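Local coordinates for protein 4-alpha-glucanotransferase (Aquifex aeolicus, PDB 1TZ7) that is an amylomaltase, built round a parallel beta/alpha barrel of the alpha-amylase kind, at residues K167-W172 with D237-P242; E279-E282 with W288-R291. All blocks are in the same frame, centred on the assembly; numbering follows the deposited sequence.

Contact 1 of 2, residues K167-W172 with D237-P242; sequences KEWYEW and DVWTNP
Trp239 holds CG anti to its own N (chi1 -180°), and Trp169 swings CG between N and carbonyl carbon (chi1 71°). These torsions slide the two indoles past each other in opposite directions. With Trp172 they form an aromatic cluster that joins the loop between helices 149-165 and 174-177 to the short helix 236-240. That short helix follows strand 222-227 of the beta/alpha barrel.

The Trp169-Trp239 pair works through mutual CH-pi contacts. Trp239 CB sits over the five-membered ring of Trp169, 3.9 Å from its centroid. In return, Trp169 CB lies over the five-membered ring of Trp239. The two ring planes are oblique, neither stacked nor edge-to-face. Where the indoles meet directly, Trp169 CE3 comes to 3.6 Å from Trp239 CD1.

Trp172 adds a T-shaped pair. Its six-membered ring points an edge at the face of the Trp239 pyrrole ring, with planes at 88°. The corner that reaches in is CZ3. The Trp172 ring also lies flat against its own loop, with Trp169 CA over its centre, and its NE1 gives a weak bond to Lys167 O. The hydrogen bond from Trp172 N to Trp169 O closes a turn between the two tryptophans.

The indole N-H groups of Trp169 and Trp239 have partners outside the two segments. Trp169 NE1 donates to Tyr233 O. Trp239 NE1 donates to Leu176 O, so helix 174-177 is tied into the cluster, and Arg179 makes a cation-pi contact with the Trp239 ring. On the benzene side of Trp169, Val238 completes the apolar contact, its CG1 lying 3.7 Å from Trp169 CZ2.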
loop_
_atom_site.group_PDB
_atom_site.type_symbol
_atom_site.label_atom_id
_atom_site.label_comp_id
_atom_site.label_asym_id
_atom_site.label_seq_id
_atom_site.Cartn_x
_atom_site.Cartn_y
_atom_site.Cartn_z
ATOM N N LYS A 167 25.079 -4.003 8.005
ATOM C CA LYS A 167 24.602 -5.370 7.788
ATOM C C LYS A 167 23.122 -5.502 8.162
ATOM O O LYS A 167 22.572 -4.657 8.861
ATOM C CB LYS A 167 25.427 -6.354 8.621
ATOM C CG LYS A 167 26.841 -6.575 8.113
ATOM C CD LYS A 167 27.608 -7.535 9.017
ATOM C CE LYS A 167 29.113 -7.374 8.863
ATOM N NZ LYS A 167 29.853 -7.893 10.048
ATOM N N GLU A 168 22.492 -6.575 7.690
ATOM C CA GLU A 168 21.104 -6.892 8.060
ATOM C C GLU A 168 21.049 -7.440 9.494
ATOM O O GLU A 168 22.077 -7.763 10.077
ATOM C CB GLU A 168 20.514 -7.919 7.079
ATOM C CG GLU A 168 19.299 -7.424 6.309
ATOM C CD GLU A 168 19.594 -6.192 5.473
ATOM O OE1 GLU A 168 18.937 -5.148 5.695
ATOM O OE2 GLU A 168 20.480 -6.268 4.594
ATOM N N TRP A 169 19.844 -7.540 10.054
ATOM C CA TRP A 169 19.690 -7.882 11.474
ATOM C C TRP A 169 20.111 -9.321 11.759
ATOM O O TRP A 169 20.653 -9.612 12.822
ATOM C CB TRP A 169 18.240 -7.630 11.961
ATOM C CG TRP A 169 17.220 -8.592 11.422
ATOM C CD1 TRP A 169 16.377 -8.384 10.373
ATOM C CD2 TRP A 169 16.925 -9.905 11.916
ATOM N NE1 TRP A 169 15.581 -9.488 10.177
ATOM C CE2 TRP A 169 15.897 -10.436 11.111
ATOM C CE3 TRP A 169 17.430 -10.693 12.960
ATOM C CZ2 TRP A 169 15.367 -11.714 11.314
ATOM C CZ3 TRP A 169 16.898 -11.964 13.158
ATOM C CH2 TRP A 169 15.880 -12.456 12.340
ATOM N N TYR A 170 19.865 -10.213 10.800
ATOM C CA TYR A 170 20.200 -11.634 10.966
ATOM C C TYR A 170 21.696 -11.893 10.756
ATOM O O TYR A 170 22.160 -13.014 10.923
ATOM C CB TYR A 170 19.368 -12.511 10.007
ATOM C CG TYR A 170 19.414 -12.071 8.556
ATOM C CD1 TYR A 170 18.470 -11.183 8.050
ATOM C CD2 TYR A 170 20.398 -12.548 7.691
ATOM C CE1 TYR A 170 18.503 -10.780 6.728
ATOM C CE2 TYR A 170 20.441 -12.148 6.364
ATOM C CZ TYR A 170 19.489 -11.264 5.888
ATOM O OH TYR A 170 19.520 -10.862 4.579
ATOM N N GLU A 171 22.439 -10.846 10.392
ATOM C CA GLU A 171 23.897 -10.939 10.238
ATOM C C GLU A 171 24.641 -10.261 11.410
ATOM O O GLU A 171 25.864 -10.357 11.512
ATOM C CB GLU A 171 24.330 -10.303 8.909
ATOM C CG GLU A 171 23.510 -10.759 7.703
ATOM C CD GLU A 171 24.136 -10.353 6.378
ATOM O OE1 GLU A 171 24.112 -9.147 6.051
ATOM O OE2 GLU A 171 24.650 -11.242 5.663
ATOM N N TRP A 172 23.894 -9.582 12.286
ATOM C CA TRP A 172 24.493 -8.885 13.437
ATOM C C TRP A 172 25.062 -9.875 14.435
ATOM O O TRP A 172 24.737 -11.061 14.400
ATOM C CB TRP A 172 23.452 -8.014 14.144
ATOM C CG TRP A 172 22.984 -6.848 13.349
ATOM C CD1 TRP A 172 23.609 -6.273 12.279
ATOM C CD2 TRP A 172 21.786 -6.101 13.559
ATOM N NE1 TRP A 172 22.867 -5.215 11.811
ATOM C CE2 TRP A 172 21.742 -5.088 12.579
ATOM C CE3 TRP A 172 20.733 -6.185 14.482
ATOM C CZ2 TRP A 172 20.692 -4.169 12.495
ATOM C CZ3 TRP A 172 19.693 -5.270 14.394
ATOM C CH2 TRP A 172 19.683 -4.278 13.409
ATOM N N ASP A 237 10.337 -5.808 11.974
ATOM C CA ASP A 237 9.179 -6.559 12.473
ATOM C C ASP A 237 9.529 -8.011 12.787
ATOM O O ASP A 237 9.140 -8.535 13.820
ATOM C CB ASP A 237 8.045 -6.514 11.461
ATOM C CG ASP A 237 7.674 -5.103 11.073
ATOM O OD1 ASP A 237 7.824 -4.755 9.882
ATOM O OD2 ASP A 237 7.232 -4.270 11.888
ATOM N N VAL A 238 10.268 -8.655 11.887
ATOM C CA VAL A 238 10.721 -10.032 12.116
ATOM C C VAL A 238 11.774 -10.048 13.218
ATOM O O VAL A 238 11.764 -10.916 14.084
ATOM C CB VAL A 238 11.302 -10.667 10.822
ATOM C CG1 VAL A 238 11.741 -12.087 11.079
ATOM C CG2 VAL A 238 10.265 -10.629 9.692
ATOM N N TRP A 239 12.673 -9.072 13.177
ATOM C CA TRP A 239 13.686 -8.899 14.215
ATOM C C TRP A 239 13.056 -8.827 15.620
ATOM O O TRP A 239 13.535 -9.472 16.550
ATOM C CB TRP A 239 14.498 -7.632 13.941
ATOM C CG TRP A 239 15.575 -7.367 14.944
ATOM C CD1 TRP A 239 16.533 -8.239 15.367
ATOM C CD2 TRP A 239 15.807 -6.145 15.650
ATOM N NE1 TRP A 239 17.349 -7.635 16.295
ATOM C CE2 TRP A 239 16.923 -6.347 16.488
ATOM C CE3 TRP A 239 15.179 -4.889 15.664
ATOM C CZ2 TRP A 239 17.425 -5.346 17.326
ATOM C CZ3 TRP A 239 15.681 -3.900 16.496
ATOM C CH2 TRP A 239 16.793 -4.137 17.315
ATOM N N THR A 240 11.983 -8.044 15.762
ATOM C CA THR A 240 11.378 -7.800 17.090
ATOM C C THR A 240 10.475 -8.942 17.529
ATOM O O THR A 240 10.319 -9.185 18.716
ATOM C CB THR A 240 10.570 -6.470 17.113
ATOM O OG1 THR A 240 9.968 -6.225 15.840
ATOM C CG2 THR A 240 11.474 -5.293 17.327
ATOM N N ASN A 241 9.877 -9.638 16.568
ATOM C CA ASN A 241 8.924 -10.699 16.879
ATOM C C ASN A 241 9.210 -11.997 16.110
ATOM O O ASN A 241 8.372 -12.465 15.352
ATOM C CB ASN A 241 7.503 -10.231 16.578
ATOM C CG ASN A 241 7.183 -8.895 17.210
ATOM O OD1 ASN A 241 7.156 -7.865 16.536
ATOM N ND2 ASN A 241 6.941 -8.903 18.504
ATOM N N PRO A 242 10.387 -12.579 16.321
ATOM C CA PRO A 242 10.791 -13.783 15.580
ATOM C C PRO A 242 9.844 -14.968 15.812
ATOM O O PRO A 242 9.568 -15.723 14.885
ATOM C CB PRO A 242 12.196 -14.088 16.135
ATOM C CG PRO A 242 12.273 -13.352 17.431
ATOM C CD PRO A 242 11.416 -12.147 17.281
#

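Contact 2 of 2, residues E279-E282 with W288-R291; sequences EEHE and WWIR
His281 and Trp289 meet as an offset edge-to-face aromatic pair between two consecutive helices, 278-283 and 287-297, joined by a short connection just ahead of barrel strand 302-305. The edge of the Trp289 indole is directed at the imidazole face, with planes at 61° and centroids 5.9 Å apart. The pair is loose. Its nearest atoms, His281 ND1 and Trp289 CD1, are 4.4 Å apart. With the His281 chi1 at -57°, CG stands beside the backbone N, and ND1 is the ring atom that comes nearest Trp289.

Further aromatic contacts surround the pair. Trp278 and Tyr276 meet both rings, and Phe311 packs edge-to-face with Trp289. Within the second helix, Trp288 CZ3 lies over the rim of one face of the Trp289 ring. The imidazole is therefore one member of a larger buried aromatic group.

Both imidazole nitrogens have polar partners. His281 NE2 is hydrogen-bonded to Leu244 O, which joins the first helix to the loop after helix 236-240. That bond requires a proton on NE2, since a carbonyl oxygen can only accept. At the other ring nitrogen, a water bridges the two helices. It lies in the imidazole plane, 3.2 Å from His281 ND1, and accepts a weak bond from Trp289 N at 3.3 Å.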
loop_
_atom_site.group_PDB
_atom_site.type_symbol
_atom_site.label_atom_id
_atom_site.label_comp_id
_atom_site.label_asym_id
_atom_site.label_seq_id
_atom_site.Cartn_x
_atom_site.Cartn_y
_atom_site.Cartn_z
ATOM N N GLU A 279 -0.100 -20.240 15.052
ATOM C CA GLU A 279 -0.440 -20.800 16.348
ATOM C C GLU A 279 0.124 -19.920 17.484
ATOM O O GLU A 279 -0.451 -19.858 18.569
ATOM C CB GLU A 279 0.049 -22.257 16.463
ATOM C CG GLU A 279 1.345 -22.446 17.226
ATOM C CD GLU A 279 1.760 -23.909 17.306
ATOM O OE1 GLU A 279 1.796 -24.579 16.249
ATOM O OE2 GLU A 279 2.047 -24.388 18.427
ATOM N N GLU A 280 1.235 -19.232 17.214
ATOM C CA GLU A 280 1.805 -18.276 18.175
ATOM C C GLU A 280 0.999 -16.965 18.240
ATOM O O GLU A 280 0.916 -16.336 19.292
ATOM C CB GLU A 280 3.258 -17.967 17.824
ATOM C CG GLU A 280 4.059 -17.363 18.975
ATOM C CD GLU A 280 4.325 -18.358 20.100
ATOM O OE1 GLU A 280 4.448 -17.920 21.260
ATOM O OE2 GLU A 280 4.410 -19.572 19.821
ATOM N N HIS A 281 0.419 -16.560 17.117
ATOM C CA HIS A 281 -0.422 -15.355 17.085
ATOM C C HIS A 281 -1.671 -15.564 17.893
ATOM O O HIS A 281 -2.066 -14.702 18.657
ATOM C CB HIS A 281 -0.741 -14.956 15.631
ATOM C CG HIS A 281 0.479 -14.739 14.824
ATOM N ND1 HIS A 281 1.135 -13.537 14.783
ATOM C CD2 HIS A 281 1.219 -15.594 14.091
ATOM C CE1 HIS A 281 2.215 -13.659 14.031
ATOM N NE2 HIS A 281 2.284 -14.896 13.601
ATOM N N GLU A 282 -2.278 -16.732 17.740
ATOM C CA GLU A 282 -3.462 -17.088 18.502
ATOM C C GLU A 282 -3.127 -17.206 19.992
ATOM O O GLU A 282 -3.944 -16.879 20.846
ATOM C CB GLU A 282 -4.049 -18.408 17.981
ATOM C CG GLU A 282 -5.510 -18.630 18.355
ATOM C CD GLU A 282 -6.202 -19.647 17.457
ATOM O OE1 GLU A 282 -7.404 -19.896 17.665
ATOM O OE2 GLU A 282 -5.543 -20.197 16.547
ATOM N N TRP A 288 -0.357 -8.559 18.069
ATOM C CA TRP A 288 0.495 -7.934 17.051
ATOM C C TRP A 288 -0.351 -7.427 15.886
ATOM O O TRP A 288 -0.160 -6.311 15.412
ATOM C CB TRP A 288 1.539 -8.929 16.545
ATOM C CG TRP A 288 2.492 -8.346 15.552
ATOM C CD1 TRP A 288 3.563 -7.545 15.817
ATOM C CD2 TRP A 288 2.469 -8.525 14.131
ATOM N NE1 TRP A 288 4.207 -7.212 14.649
ATOM C CE2 TRP A 288 3.556 -7.800 13.598
ATOM C CE3 TRP A 288 1.636 -9.225 13.248
ATOM C CZ2 TRP A 288 3.833 -7.758 12.227
ATOM C CZ3 TRP A 288 1.914 -9.179 11.887
ATOM C CH2 TRP A 288 3.004 -8.452 11.394
ATOM N N TRP A 289 -1.294 -8.249 15.438
ATOM C CA TRP A 289 -2.197 -7.855 14.363
ATOM C C TRP A 289 -3.117 -6.715 14.802
ATOM O O TRP A 289 -3.409 -5.813 14.026
ATOM C CB TRP A 289 -3.025 -9.058 13.885
ATOM C CG TRP A 289 -2.406 -9.749 12.722
ATOM C CD1 TRP A 289 -1.745 -10.944 12.732
ATOM C CD2 TRP A 289 -2.368 -9.281 11.373
ATOM N NE1 TRP A 289 -1.304 -11.251 11.466
ATOM C CE2 TRP A 289 -1.675 -10.245 10.612
ATOM C CE3 TRP A 289 -2.858 -8.141 10.720
ATOM C CZ2 TRP A 289 -1.458 -10.102 9.241
ATOM C CZ3 TRP A 289 -2.640 -8.004 9.355
ATOM C CH2 TRP A 289 -1.951 -8.977 8.635
ATOM N N ILE A 290 -3.563 -6.764 16.047
ATOM C CA ILE A 290 -4.358 -5.683 16.613
ATOM C C ILE A 290 -3.569 -4.370 16.609
ATOM O O ILE A 290 -4.099 -3.326 16.255
ATOM C CB ILE A 290 -4.799 -6.038 18.047
ATOM C CG1 ILE A 290 -5.903 -7.095 18.004
ATOM C CG2 ILE A 290 -5.285 -4.775 18.797
ATOM C CD1 ILE A 290 -6.099 -7.826 19.308
ATOM N N ARG A 291 -2.299 -4.437 17.004
ATOM C CA ARG A 291 -1.438 -3.252 17.009
ATOM C C ARG A 291 -1.217 -2.712 15.589
ATOM O O ARG A 291 -1.150 -1.504 15.388
ATOM C CB ARG A 291 -0.092 -3.563 17.678
ATOM C CG ARG A 291 -0.149 -3.560 19.216
ATOM C CD ARG A 291 1.176 -3.227 19.886
ATOM N NE ARG A 291 2.253 -4.122 19.455
ATOM C CZ ARG A 291 2.452 -5.354 19.935
ATOM N NH1 ARG A 291 3.457 -6.087 19.475
ATOM N NH2 ARG A 291 1.649 -5.851 20.874
HETATM O O HOH W 1 -0.774 -11.418 16.270
#

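Contact 1 closes before contact 2 opens, so the two stand in series along the chain. Their centres are about 19 Å apart, and both lie more than 20 Å from the centre of the chain. Contact 1 sets the 167-172 loop against helix 236-240, and contact 2 joins helices 278-283 and 287-297. All of this belongs to the excursion between barrel strands 222-227 and 302-305, except for the 167-172 loop, which comes before strand 222-227. The contacts touch where Asn241 OD1 packs at 3.6 Å from Trp288 NE1. These two residues bring segments 237-242 and 288-291 into packing contact on one side of the barrel.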